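Local coordinates for protein aminotransferase, class I and II (Erwinia tasmaniensis, PDB 5Z0Q) that binds pyridoxal-5'-phosphate and belongs to the class I and II aminotransferases, a family with the fold-type I architecture of PLP-dependent proteins, at residues A302-L307 against M319-A324; L210-G215 against A295-L300; W39-D44 against S325-I330; Q148-L153 against G178-R183. All blocks are in the same frame, centred on the assembly; numbering follows the deposited sequence.

Followed from the N terminus, the chain first lays down W39-D44, whose partner S325-I330 comes only some 280 residues later; interaction 3 therefore closes the longest loop, and the other three contacts lie within it. They follow one another in series without crossing. Interaction 4 ties the edge strand 151-152 of the eight-stranded sheet to the loop before helix 184-197. Interaction 2 brings the loop after strand 200-204 onto helix 290-313, and interaction 1 packs the next turns of that helix on the loop between strands 318-319 and 329-331. E323 of interaction 1 reaches V181 and R183 of interaction 4, while its backbone meets L212 of interaction 2.

Interaction 1. Residues A302-L307 against M319-A324; sequences ANRDML and MVTPEA
The carbonyl oxygen P322 O accepts a hydrogen bond from R304 NH1 at 2.9 Å, moderately straight at 154°, with the donor tilted from the carbonyl plane. Arginine suits this place because its long chain spans from helix to loop while NE and NH2 remain to serve D305. R304 NE and R304 NH2 both donate to D305 OD1, each at 3.1 Å, in a side-on salt bridge lying in the guanidinium plane. The bend at chi3 (68°) sets NE for this grip, and the bonds along two edges should hold the flat group against rotation. T321 CG2 lies over one face, 3.4 Å above the plane and displaced toward the rim. Nearer the backbone, R304 CG rests 3.7 Å from P322 CD, the two side chains sliding past each other in opposite directions; the apolar proline ring suits the aliphatic part of the arginine.

Further along, L307 and M319 cross at about a right angle. The extended methionine chain delivers M319 CE to within 3.6 Å of L307 CD2, and M319 SD lies beside the same isobutyl group. L307 also touches L378 of helix 371-385, so the leucine belongs to a wider apolar layer. Here helix 290-313 packs on the loop linking strands 318-319 and 329-331, a helix-on-loop packing beside the small sheet that is consistent with the smaller, C-terminal domain of fold-type I PLP proteins.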
loop_
_atom_site.group_PDB
_atom_site.type_symbol
_atom_site.label_atom_id
_atom_site.label_comp_id
_atom_site.label_asym_id
_atom_site.label_seq_id
_atom_site.Cartn_x
_atom_site.Cartn_y
_atom_site.Cartn_z
ATOM N N ALA A 302 -32.219 -11.429 -1.841
ATOM C CA ALA A 302 -32.833 -12.657 -2.335
ATOM C C ALA A 302 -31.935 -13.860 -2.078
ATOM O O ALA A 302 -32.417 -14.937 -1.708
ATOM C CB ALA A 302 -33.148 -12.524 -3.824
ATOM N N ASN A 303 -30.621 -13.695 -2.266
ATOM C CA ASN A 303 -29.686 -14.765 -1.935
ATOM C C ASN A 303 -29.652 -15.020 -0.435
ATOM O O ASN A 303 -29.552 -16.173 0.004
ATOM C CB ASN A 303 -28.288 -14.422 -2.451
ATOM C CG ASN A 303 -28.140 -14.646 -3.942
ATOM O OD1 ASN A 303 -29.128 -14.776 -4.665
ATOM N ND2 ASN A 303 -26.899 -14.693 -4.413
ATOM N N ARG A 304 -29.737 -13.958 0.368
ATOM C CA ARG A 304 -29.701 -14.113 1.819
ATOM C C ARG A 304 -30.929 -14.861 2.324
ATOM O O ARG A 304 -30.817 -15.765 3.159
ATOM C CB ARG A 304 -29.599 -12.744 2.489
ATOM C CG ARG A 304 -29.572 -12.801 4.002
ATOM C CD ARG A 304 -29.994 -11.473 4.604
ATOM N NE ARG A 304 -31.403 -11.183 4.353
ATOM C CZ ARG A 304 -32.044 -10.118 4.826
ATOM N NH1 ARG A 304 -31.404 -9.235 5.580
ATOM N NH2 ARG A 304 -33.326 -9.938 4.546
ATOM N N ASP A 305 -32.114 -14.490 1.829
ATOM C CA ASP A 305 -33.343 -15.131 2.288
ATOM C C ASP A 305 -33.374 -16.610 1.929
ATOM O O ASP A 305 -33.931 -17.420 2.678
ATOM C CB ASP A 305 -34.560 -14.415 1.702
ATOM C CG ASP A 305 -34.703 -12.995 2.215
ATOM O OD1 ASP A 305 -33.866 -12.570 3.038
ATOM O OD2 ASP A 305 -35.654 -12.304 1.795
ATOM N N MET A 306 -32.780 -16.984 0.794
ATOM C CA MET A 306 -32.738 -18.392 0.416
ATOM C C MET A 306 -31.808 -19.179 1.329
ATOM O O MET A 306 -32.156 -20.275 1.785
ATOM C CB MET A 306 -32.303 -18.528 -1.042
ATOM C CG MET A 306 -32.476 -19.922 -1.615
ATOM S SD MET A 306 -31.792 -20.044 -3.277
ATOM C CE MET A 306 -32.426 -18.531 -3.990
ATOM N N LEU A 307 -30.620 -18.636 1.606
ATOM C CA LEU A 307 -29.687 -19.310 2.504
ATOM C C LEU A 307 -30.252 -19.409 3.915
ATOM O O LEU A 307 -30.092 -20.436 4.584
ATOM C CB LEU A 307 -28.349 -18.571 2.513
ATOM C CG LEU A 307 -27.306 -19.021 3.541
ATOM C CD1 LEU A 307 -26.773 -20.404 3.212
ATOM C CD2 LEU A 307 -26.170 -18.015 3.625
ATOM N N MET A 319 -28.677 -20.305 11.977
ATOM C CA MET A 319 -28.110 -19.111 11.365
ATOM C C MET A 319 -29.017 -17.919 11.612
ATOM O O MET A 319 -30.229 -17.996 11.389
ATOM C CB MET A 319 -27.904 -19.302 9.860
ATOM C CG MET A 319 -27.414 -18.051 9.157
ATOM S SD MET A 319 -27.392 -18.201 7.365
ATOM C CE MET A 319 -26.756 -16.589 6.916
ATOM N N VAL A 320 -28.423 -16.822 12.066
ATOM C CA VAL A 320 -29.126 -15.550 12.166
ATOM C C VAL A 320 -29.127 -14.885 10.797
ATOM O O VAL A 320 -28.088 -14.805 10.131
ATOM C CB VAL A 320 -28.465 -14.649 13.222
ATOM C CG1 VAL A 320 -28.946 -13.215 13.081
ATOM C CG2 VAL A 320 -28.755 -15.176 14.614
ATOM N N THR A 321 -30.293 -14.422 10.366
ATOM C CA THR A 321 -30.390 -13.683 9.117
ATOM C C THR A 321 -29.568 -12.404 9.221
ATOM O O THR A 321 -29.887 -11.538 10.050
ATOM C CB THR A 321 -31.845 -13.354 8.793
ATOM O OG1 THR A 321 -32.583 -14.569 8.615
ATOM C CG2 THR A 321 -31.929 -12.525 7.521
ATOM N N PRO A 322 -28.513 -12.245 8.423
ATOM C CA PRO A 322 -27.653 -11.063 8.569
ATOM C C PRO A 322 -28.371 -9.802 8.116
ATOM O O PRO A 322 -28.911 -9.739 7.009
ATOM C CB PRO A 322 -26.454 -11.385 7.668
ATOM C CG PRO A 322 -27.003 -12.324 6.641
ATOM C CD PRO A 322 -28.051 -13.142 7.348
ATOM N N GLU A 323 -28.379 -8.793 8.986
ATOM C CA GLU A 323 -28.928 -7.499 8.612
ATOM C C GLU A 323 -28.062 -6.771 7.593
ATOM O O GLU A 323 -28.523 -5.787 7.004
ATOM C CB GLU A 323 -29.115 -6.634 9.861
ATOM C CG GLU A 323 -30.130 -7.192 10.849
ATOM C CD GLU A 323 -30.280 -6.332 12.091
ATOM O OE1 GLU A 323 -29.281 -5.719 12.523
ATOM O OE2 GLU A 323 -31.404 -6.266 12.634
ATOM N N ALA A 324 -26.833 -7.233 7.365
ATOM C CA ALA A 324 -25.928 -6.612 6.405
ATOM C C ALA A 324 -25.235 -7.698 5.598
ATOM O O ALA A 324 -24.551 -8.556 6.165
ATOM C CB ALA A 324 -24.898 -5.724 7.107
#

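Interaction 2. Residues L210-G215 against A295-L300; sequences LVLEPG and AQLDYL
This is mainly apolar packing, without hydrogen bonds between the segments, in which L210 and L212, on a loop after strand 200-204, meet L297 of the long helix 290-313. L297 CD2 is the shared point: it lies 3.7 Å from L210 CD2 and 3.8 Å from L212 CD2, so a single methyl of the helix is met by a methyl from each loop leucine. In both pairs the side chains cross obliquely. The two methyls of the helix leucine divide the work, for L297 CD1 lies 4.1 Å from the backbone oxygen V211 O. L212 CD2 is also 3.8 Å from L297 O, close to the helix backbone itself. Branched leucines suit such a junction, since each offers two methyls and has no polar end to satisfy.

V211 CB, between the two leucines, points away from the helix. L212 is also held by backbone hydrogen bonding with E323, and S325 touches both L212 and L300. I206 and H207, just upstream, line the pyridoxal-5'-phosphate pocket, and the L210 side chain is about 9 Å from the cofactor. Such packing of a loop leading from the cofactor site against a long helix is consistent with the interdomain region of a fold-type I PLP protein.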
loop_
_atom_site.group_PDB
_atom_site.type_symbol
_atom_site.label_atom_id
_atom_site.label_comp_id
_atom_site.label_asym_id
_atom_site.label_seq_id
_atom_site.Cartn_x
_atom_site.Cartn_y
_atom_site.Cartn_z
ATOM N N LEU A 210 -23.970 -1.863 2.766
ATOM C CA LEU A 210 -24.655 -3.124 2.502
ATOM C C LEU A 210 -25.763 -3.409 3.512
ATOM O O LEU A 210 -26.013 -4.567 3.857
ATOM C CB LEU A 210 -23.649 -4.275 2.474
ATOM C CG LEU A 210 -22.591 -4.200 1.372
ATOM C CD1 LEU A 210 -21.632 -5.376 1.459
ATOM C CD2 LEU A 210 -23.254 -4.143 0.001
ATOM N N VAL A 211 -26.443 -2.370 3.987
ATOM C CA VAL A 211 -27.558 -2.544 4.912
ATOM C C VAL A 211 -28.783 -2.986 4.121
ATOM O O VAL A 211 -29.212 -2.303 3.185
ATOM C CB VAL A 211 -27.838 -1.252 5.691
ATOM C CG1 VAL A 211 -29.033 -1.437 6.612
ATOM C CG2 VAL A 211 -26.605 -0.834 6.480
ATOM N N LEU A 212 -29.351 -4.133 4.497
ATOM C CA LEU A 212 -30.505 -4.685 3.800
ATOM C C LEU A 212 -31.822 -4.460 4.528
ATOM O O LEU A 212 -32.878 -4.497 3.887
ATOM C CB LEU A 212 -30.330 -6.192 3.581
ATOM C CG LEU A 212 -29.041 -6.698 2.935
ATOM C CD1 LEU A 212 -29.084 -8.214 2.840
ATOM C CD2 LEU A 212 -28.833 -6.074 1.565
ATOM N N GLU A 213 -31.788 -4.240 5.836
ATOM C CA GLU A 213 -33.021 -4.152 6.606
ATOM C C GLU A 213 -33.732 -2.837 6.308
ATOM O O GLU A 213 -33.111 -1.770 6.395
ATOM C CB GLU A 213 -32.719 -4.273 8.099
ATOM C CG GLU A 213 -33.813 -4.966 8.898
ATOM C CD GLU A 213 -33.949 -6.441 8.553
ATOM O OE1 GLU A 213 -33.003 -7.012 7.969
ATOM O OE2 GLU A 213 -35.003 -7.034 8.868
ATOM N N PRO A 214 -35.015 -2.866 5.954
ATOM C CA PRO A 214 -35.722 -1.622 5.638
ATOM C C PRO A 214 -35.956 -0.784 6.885
ATOM O O PRO A 214 -35.998 -1.286 8.010
ATOM C CB PRO A 214 -37.047 -2.109 5.042
ATOM C CG PRO A 214 -37.253 -3.453 5.659
ATOM C CD PRO A 214 -35.882 -4.050 5.818
ATOM N N GLY A 215 -36.082 0.527 6.669
ATOM C CA GLY A 215 -36.430 1.452 7.732
ATOM C C GLY A 215 -35.305 1.669 8.725
ATOM O O GLY A 215 -35.444 2.445 9.676
ATOM N N ALA A 295 -28.947 -2.321 -7.079
ATOM C CA ALA A 295 -29.337 -3.593 -7.675
ATOM C C ALA A 295 -28.640 -4.770 -7.003
ATOM O O ALA A 295 -29.177 -5.884 -6.998
ATOM C CB ALA A 295 -29.038 -3.586 -9.174
ATOM N N GLN A 296 -27.452 -4.549 -6.437
ATOM C CA GLN A 296 -26.769 -5.628 -5.732
ATOM C C GLN A 296 -27.457 -5.955 -4.413
ATOM O O GLN A 296 -27.480 -7.120 -4.001
ATOM C CB GLN A 296 -25.305 -5.261 -5.487
ATOM C CG GLN A 296 -24.470 -6.392 -4.898
ATOM C CD GLN A 296 -23.096 -5.934 -4.445
ATOM O OE1 GLN A 296 -22.888 -4.759 -4.142
ATOM N NE2 GLN A 296 -22.149 -6.863 -4.398
ATOM N N LEU A 297 -28.022 -4.947 -3.742
ATOM C CA LEU A 297 -28.701 -5.189 -2.473
ATOM C C LEU A 297 -29.931 -6.067 -2.663
ATOM O O LEU A 297 -30.165 -6.994 -1.877
ATOM C CB LEU A 297 -29.086 -3.862 -1.819
ATOM C CG LEU A 297 -27.940 -2.909 -1.472
ATOM C CD1 LEU A 297 -28.466 -1.669 -0.767
ATOM C CD2 LEU A 297 -26.890 -3.612 -0.626
ATOM N N ASP A 298 -30.729 -5.792 -3.698
ATOM C CA ASP A 298 -31.891 -6.631 -3.974
ATOM C C ASP A 298 -31.469 -8.054 -4.312
ATOM O O ASP A 298 -32.107 -9.020 -3.878
ATOM C CB ASP A 298 -32.714 -6.030 -5.113
ATOM C CG ASP A 298 -33.217 -4.632 -4.799
ATOM O OD1 ASP A 298 -33.370 -4.307 -3.603
ATOM O OD2 ASP A 298 -33.462 -3.860 -5.750
ATOM N N TYR A 299 -30.388 -8.202 -5.080
ATOM C CA TYR A 299 -29.901 -9.532 -5.428
ATOM C C TYR A 299 -29.346 -10.252 -4.205
ATOM O O TYR A 299 -29.563 -11.457 -4.036
ATOM C CB TYR A 299 -28.839 -9.426 -6.520
ATOM C CG TYR A 299 -28.534 -10.729 -7.225
ATOM C CD1 TYR A 299 -29.279 -11.133 -8.325
ATOM C CD2 TYR A 299 -27.497 -11.547 -6.799
ATOM C CE1 TYR A 299 -29.004 -12.318 -8.978
ATOM C CE2 TYR A 299 -27.215 -12.737 -7.446
ATOM C CZ TYR A 299 -27.971 -13.116 -8.535
ATOM O OH TYR A 299 -27.698 -14.297 -9.186
ATOM N N LEU A 300 -28.632 -9.528 -3.338
ATOM C CA LEU A 300 -28.061 -10.152 -2.150
ATOM C C LEU A 300 -29.129 -10.486 -1.118
ATOM O O LEU A 300 -28.997 -11.481 -0.396
ATOM C CB LEU A 300 -26.994 -9.247 -1.537
ATOM C CG LEU A 300 -25.664 -9.175 -2.292
ATOM C CD1 LEU A 300 -24.682 -8.263 -1.575
ATOM C CD2 LEU A 300 -25.074 -10.564 -2.476
#

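Interaction 3. Residues W39-D44 against S325-I330; sequences WIADTD and SFLGWI
The backbone makes an inverse gamma turn centred on A41, with D42 N bonded to I40 O at 2.8 Å, and across from it a cis peptide bond precedes F326. The turn presents its main chain to the edge of the F326 ring: F326 CE1 lies 3.9 Å from D42 N and 4.0 Å from A41 C. T43 takes the ring face instead. Its methyl, T43 CG2, stands 3.7 Å from the F326 ring centroid and only 13° off the normal, a CH-pi contact over the centre, and the two side chains cross at about a right angle. F326 CG sits between the backbone N and the carbonyl carbon (chi1 39°), the crowded position, and from there carries the ring toward T43 and the turn. A broad, flat phenylalanine fits here because it can meet a methyl with its face and a peptide with its rim.

In fold-type I PLP proteins an N-terminal segment commonly runs beside the cofactor site, and the side chain of A41 is about 4 Å from a bound pyridoxal-5'-phosphate. The second subunit comes close as well, with its Y66 packing on I40 and its G65 on D42. L327 continues the contact beyond the ring: the single methyl of alanine, A41 CB, makes only a loose contact with L327 CD1 at 4.4 Å. L327 CD2 is 4.3 Å from W39 O, an oxygen that accepts a hydrogen bond from R364 NH2.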
loop_
_atom_site.group_PDB
_atom_site.type_symbol
_atom_site.label_atom_id
_atom_site.label_comp_id
_atom_site.label_asym_id
_atom_site.label_seq_id
_atom_site.Cartn_x
_atom_site.Cartn_y
_atom_site.Cartn_z
ATOM N N TRP A 39 -15.556 -18.494 0.953
ATOM C CA TRP A 39 -14.868 -18.131 2.189
ATOM C C TRP A 39 -14.499 -16.653 2.224
ATOM O O TRP A 39 -15.147 -15.889 2.944
ATOM C CB TRP A 39 -13.644 -19.033 2.386
ATOM C CG TRP A 39 -12.642 -18.996 1.262
ATOM C CD1 TRP A 39 -12.824 -19.433 -0.019
ATOM C CD2 TRP A 39 -11.299 -18.501 1.329
ATOM N NE1 TRP A 39 -11.682 -19.232 -0.753
ATOM C CE2 TRP A 39 -10.730 -18.663 0.051
ATOM C CE3 TRP A 39 -10.523 -17.933 2.344
ATOM C CZ2 TRP A 39 -9.423 -18.280 -0.239
ATOM C CZ3 TRP A 39 -9.227 -17.554 2.056
ATOM C CH2 TRP A 39 -8.689 -17.729 0.775
ATOM N N ILE A 40 -13.486 -16.216 1.472
ATOM C CA ILE A 40 -12.963 -14.864 1.628
ATOM C C ILE A 40 -14.023 -13.843 1.227
ATOM O O ILE A 40 -14.852 -14.079 0.335
ATOM C CB ILE A 40 -11.664 -14.693 0.817
ATOM C CG1 ILE A 40 -10.892 -13.456 1.284
ATOM C CG2 ILE A 40 -11.952 -14.616 -0.673
ATOM C CD1 ILE A 40 -9.511 -13.335 0.671
ATOM N N ALA A 41 -14.005 -12.695 1.906
ATOM C CA ALA A 41 -15.105 -11.731 1.844
ATOM C C ALA A 41 -14.956 -10.825 0.620
ATOM O O ALA A 41 -14.592 -9.650 0.701
ATOM C CB ALA A 41 -15.170 -10.925 3.133
ATOM N N ASP A 42 -15.256 -11.404 -0.540
ATOM C CA ASP A 42 -15.391 -10.641 -1.770
ATOM C C ASP A 42 -16.414 -11.339 -2.653
ATOM O O ASP A 42 -16.609 -12.554 -2.558
ATOM C CB ASP A 42 -14.050 -10.476 -2.503
ATOM C CG ASP A 42 -13.532 -11.777 -3.094
ATOM O OD1 ASP A 42 -13.867 -12.856 -2.564
ATOM O OD2 ASP A 42 -12.777 -11.718 -4.088
ATOM N N THR A 43 -17.075 -10.561 -3.498
ATOM C CA THR A 43 -18.104 -11.111 -4.364
ATOM C C THR A 43 -17.519 -11.483 -5.722
ATOM O O THR A 43 -16.435 -11.039 -6.106
ATOM C CB THR A 43 -19.254 -10.116 -4.538
ATOM O OG1 THR A 43 -18.764 -8.908 -5.133
ATOM C CG2 THR A 43 -19.885 -9.791 -3.190
ATOM N N ASP A 44 -18.254 -12.327 -6.446
ATOM C CA ASP A 44 -17.887 -12.730 -7.795
ATOM C C ASP A 44 -18.485 -11.814 -8.857
ATOM O O ASP A 44 -18.565 -12.204 -10.028
ATOM C CB ASP A 44 -18.316 -14.177 -8.048
ATOM C CG ASP A 44 -17.658 -15.155 -7.093
ATOM O OD1 ASP A 44 -16.499 -14.912 -6.694
ATOM O OD2 ASP A 44 -18.299 -16.168 -6.742
ATOM N N SER A 325 -25.417 -7.652 4.280
ATOM C CA SER A 325 -24.765 -8.573 3.362
ATOM C C SER A 325 -23.243 -8.460 3.483
ATOM O O SER A 325 -22.707 -7.444 3.933
ATOM C CB SER A 325 -25.229 -8.275 1.934
ATOM O OG SER A 325 -26.339 -9.086 1.590
ATOM N N PHE A 326 -22.532 -9.516 3.070
ATOM C CA PHE A 326 -23.088 -10.698 2.405
ATOM C C PHE A 326 -22.659 -12.004 3.067
ATOM O O PHE A 326 -22.392 -13.000 2.391
ATOM C CB PHE A 326 -22.678 -10.702 0.929
ATOM C CG PHE A 326 -21.268 -10.238 0.690
ATOM C CD1 PHE A 326 -20.209 -11.129 0.760
ATOM C CD2 PHE A 326 -21.000 -8.908 0.401
ATOM C CE1 PHE A 326 -18.910 -10.705 0.544
ATOM C CE2 PHE A 326 -19.704 -8.477 0.186
ATOM C CZ PHE A 326 -18.657 -9.377 0.256
ATOM N N LEU A 327 -22.587 -11.986 4.396
ATOM C CA LEU A 327 -22.269 -13.159 5.197
ATOM C C LEU A 327 -23.051 -13.050 6.499
ATOM O O LEU A 327 -23.286 -11.943 6.993
ATOM C CB LEU A 327 -20.758 -13.266 5.470
ATOM C CG LEU A 327 -19.792 -12.818 4.364
ATOM C CD1 LEU A 327 -19.214 -11.444 4.672
ATOM C CD2 LEU A 327 -18.688 -13.836 4.117
ATOM N N GLY A 328 -23.459 -14.188 7.060
ATOM C CA GLY A 328 -23.146 -15.518 6.567
ATOM C C GLY A 328 -22.649 -16.398 7.704
ATOM O O GLY A 328 -21.828 -17.287 7.499
ATOM N N TRP A 329 -23.169 -16.150 8.907
ATOM C CA TRP A 329 -22.650 -16.726 10.146
ATOM C C TRP A 329 -23.530 -17.901 10.562
ATOM O O TRP A 329 -24.648 -17.706 11.052
ATOM C CB TRP A 329 -22.603 -15.649 11.230
ATOM C CG TRP A 329 -21.734 -15.940 12.421
ATOM C CD1 TRP A 329 -22.096 -15.849 13.731
ATOM C CD2 TRP A 329 -20.356 -16.339 12.412
ATOM N NE1 TRP A 329 -21.035 -16.174 14.542
ATOM C CE2 TRP A 329 -19.955 -16.480 13.756
ATOM C CE3 TRP A 329 -19.425 -16.599 11.401
ATOM C CZ2 TRP A 329 -18.665 -16.864 14.115
ATOM C CZ3 TRP A 329 -18.144 -16.983 11.760
ATOM C CH2 TRP A 329 -17.777 -17.112 13.104
ATOM N N ILE A 330 -23.021 -19.119 10.380
ATOM C CA ILE A 330 -23.790 -20.345 10.579
ATOM C C ILE A 330 -23.225 -21.100 11.776
ATOM O O ILE A 330 -22.026 -21.400 11.819
ATOM C CB ILE A 330 -23.761 -21.234 9.324
ATOM C CG1 ILE A 330 -24.268 -20.461 8.105
ATOM C CG2 ILE A 330 -24.583 -22.497 9.545
ATOM C CD1 ILE A 330 -24.157 -21.233 6.811
#

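Interaction 4. Residues Q148-L153 against G178-R183; sequences QQRWVL and GGTVYR
Two hydrogen bonds join the segments, and the stronger runs from T180 OG1 to W151 O at 2.9 Å. T180 OG1 approaches in the carbonyl plane, on a lone pair of W151 O, with a C=O...donor angle of 126°. T180 holds OG1 anti to its carbonyl carbon (chi1 -63°), and its methyl T180 CG2 stands 4.2 Å above the centre of the R150 guanidinium. The threonine thus satisfies a carbonyl with its hydroxyl, while its methyl merely lies over the guanidinium. The second bond, from R150 NH1 to V181 O, is weak at 3.3 Å.

Apolar contact is slight. L153 CB lies 4.1 Å from Y182 CE1, while the W151 ring leaves this contact to meet W329 edge-to-face.

Like charges also come together. R150 NH1 sits over one face of the R183 guanidinium, displaced toward the rim, with the two planes 82° apart; both nearest nitrogens, R150 NH1 and R183 NH1, are donors, modelled 3.0 Å apart, a separation uncertain at this resolution. The carboxylate of E323 faces both, OE1 taking R150 NH1 as well as V181 N, and OE2 taking R183 NH2; R150 NH2 has a further salt bridge with E186 OE2. E186 OE2 also accepts R183 N, at the N-cap of helix 184-197.

Two arginines can probably share this small region because two acids lie among them: their repulsion is likely offset by E323 and E186, which would make the edge strand, the helix start and the 319-324 loop electrostatically interdependent.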
loop_
_atom_site.group_PDB
_atom_site.type_symbol
_atom_site.label_atom_id
_atom_site.label_comp_id
_atom_site.label_asym_id
_atom_site.label_seq_id
_atom_site.Cartn_x
_atom_site.Cartn_y
_atom_site.Cartn_z
ATOM N N GLN A 148 -33.228 -12.207 20.516
ATOM C CA GLN A 148 -34.252 -11.910 19.513
ATOM C C GLN A 148 -33.726 -12.160 18.101
ATOM O O GLN A 148 -33.909 -11.351 17.189
ATOM C CB GLN A 148 -34.772 -10.479 19.661
ATOM C CG GLN A 148 -35.547 -10.227 20.944
ATOM C CD GLN A 148 -36.274 -8.896 20.929
ATOM O OE1 GLN A 148 -35.782 -7.900 21.459
ATOM N NE2 GLN A 148 -37.454 -8.874 20.318
ATOM N N GLN A 149 -33.060 -13.304 17.933
ATOM C CA GLN A 149 -32.484 -13.707 16.649
ATOM C C GLN A 149 -31.505 -12.659 16.125
ATOM O O GLN A 149 -31.424 -12.403 14.923
ATOM C CB GLN A 149 -33.577 -13.995 15.618
ATOM C CG GLN A 149 -34.518 -15.121 16.009
ATOM C CD GLN A 149 -35.627 -15.329 14.998
ATOM O OE1 GLN A 149 -35.643 -16.324 14.272
ATOM N NE2 GLN A 149 -36.565 -14.390 14.944
ATOM N N ARG A 150 -30.761 -12.038 17.040
ATOM C CA ARG A 150 -29.748 -11.055 16.690
ATOM C C ARG A 150 -28.546 -11.213 17.607
ATOM O O ARG A 150 -28.699 -11.505 18.797
ATOM C CB ARG A 150 -30.278 -9.620 16.797
ATOM C CG ARG A 150 -31.329 -9.242 15.772
ATOM C CD ARG A 150 -31.193 -7.775 15.412
ATOM N NE ARG A 150 -30.702 -6.991 16.542
ATOM C CZ ARG A 150 -30.293 -5.731 16.455
ATOM N NH1 ARG A 150 -30.314 -5.107 15.286
ATOM N NH2 ARG A 150 -29.859 -5.096 17.534
ATOM N N TRP A 151 -27.357 -11.007 17.051
ATOM C CA TRP A 151 -26.119 -11.026 17.823
ATOM C C TRP A 151 -25.866 -9.624 18.363
ATOM O O TRP A 151 -25.509 -8.715 17.606
ATOM C CB TRP A 151 -24.953 -11.510 16.966
ATOM C CG TRP A 151 -25.008 -12.972 16.664
ATOM C CD1 TRP A 151 -25.301 -13.552 15.466
ATOM C CD2 TRP A 151 -24.774 -14.046 17.583
ATOM N NE1 TRP A 151 -25.256 -14.921 15.579
ATOM C CE2 TRP A 151 -24.936 -15.250 16.870
ATOM C CE3 TRP A 151 -24.441 -14.105 18.941
ATOM C CZ2 TRP A 151 -24.776 -16.500 17.467
ATOM C CZ3 TRP A 151 -24.282 -15.346 19.532
ATOM C CH2 TRP A 151 -24.449 -16.526 18.796
ATOM N N VAL A 152 -26.051 -9.450 19.667
ATOM C CA VAL A 152 -25.909 -8.151 20.307
ATOM C C VAL A 152 -24.653 -8.149 21.171
ATOM O O VAL A 152 -24.139 -9.195 21.582
ATOM C CB VAL A 152 -27.152 -7.784 21.145
ATOM C CG1 VAL A 152 -28.390 -7.739 20.262
ATOM C CG2 VAL A 152 -27.340 -8.776 22.281
ATOM N N LEU A 153 -24.156 -6.946 21.444
ATOM C CA LEU A 153 -22.970 -6.741 22.264
ATOM C C LEU A 153 -23.363 -6.046 23.559
ATOM O O LEU A 153 -24.047 -5.017 23.534
ATOM C CB LEU A 153 -21.924 -5.913 21.514
ATOM C CG LEU A 153 -20.655 -5.562 22.293
ATOM C CD1 LEU A 153 -19.940 -6.820 22.759
ATOM C CD2 LEU A 153 -19.734 -4.699 21.446
ATOM N N GLY A 178 -20.990 -11.526 12.140
ATOM C CA GLY A 178 -22.396 -11.707 12.468
ATOM C C GLY A 178 -23.334 -11.047 11.473
ATOM O O GLY A 178 -24.387 -11.595 11.141
ATOM N N GLY A 179 -22.963 -9.869 10.978
ATOM C CA GLY A 179 -23.834 -9.111 10.106
ATOM C C GLY A 179 -24.816 -8.212 10.819
ATOM O O GLY A 179 -25.767 -7.733 10.190
ATOM N N THR A 180 -24.618 -7.963 12.111
ATOM C CA THR A 180 -25.548 -7.158 12.886
ATOM C C THR A 180 -25.367 -5.678 12.575
ATOM O O THR A 180 -24.243 -5.164 12.582
ATOM C CB THR A 180 -25.346 -7.405 14.381
ATOM O OG1 THR A 180 -25.633 -8.776 14.682
ATOM C CG2 THR A 180 -26.262 -6.505 15.199
ATOM N N VAL A 181 -26.475 -4.999 12.296
ATOM C CA VAL A 181 -26.508 -3.549 12.149
ATOM C C VAL A 181 -26.952 -2.973 13.488
ATOM O O VAL A 181 -28.119 -3.103 13.874
ATOM C CB VAL A 181 -27.445 -3.115 11.015
ATOM C CG1 VAL A 181 -27.568 -1.599 10.981
ATOM C CG2 VAL A 181 -26.946 -3.648 9.681
ATOM N N TYR A 182 -26.027 -2.337 14.201
ATOM C CA TYR A 182 -26.329 -1.840 15.536
ATOM C C TYR A 182 -27.293 -0.662 15.472
ATOM O O TYR A 182 -27.137 0.247 14.652
ATOM C CB TYR A 182 -25.045 -1.436 16.259
ATOM C CG TYR A 182 -24.168 -2.610 16.628
ATOM C CD1 TYR A 182 -24.434 -3.369 17.760
ATOM C CD2 TYR A 182 -23.080 -2.963 15.843
ATOM C CE1 TYR A 182 -23.639 -4.445 18.101
ATOM C CE2 TYR A 182 -22.278 -4.038 16.176
ATOM C CZ TYR A 182 -22.562 -4.776 17.307
ATOM O OH TYR A 182 -21.767 -5.848 17.641
ATOM N N ARG A 183 -28.295 -0.686 16.348
ATOM C CA ARG A 183 -29.294 0.369 16.413
ATOM C C ARG A 183 -28.738 1.576 17.167
ATOM O O ARG A 183 -27.625 1.556 17.700
ATOM C CB ARG A 183 -30.572 -0.148 17.070
ATOM C CG ARG A 183 -31.251 -1.284 16.318
ATOM C CD ARG A 183 -31.747 -0.840 14.952
ATOM N NE ARG A 183 -32.536 -1.882 14.301
ATOM C CZ ARG A 183 -32.025 -2.838 13.533
ATOM N NH1 ARG A 183 -30.718 -2.886 13.312
ATOM N NH2 ARG A 183 -32.820 -3.748 12.983
#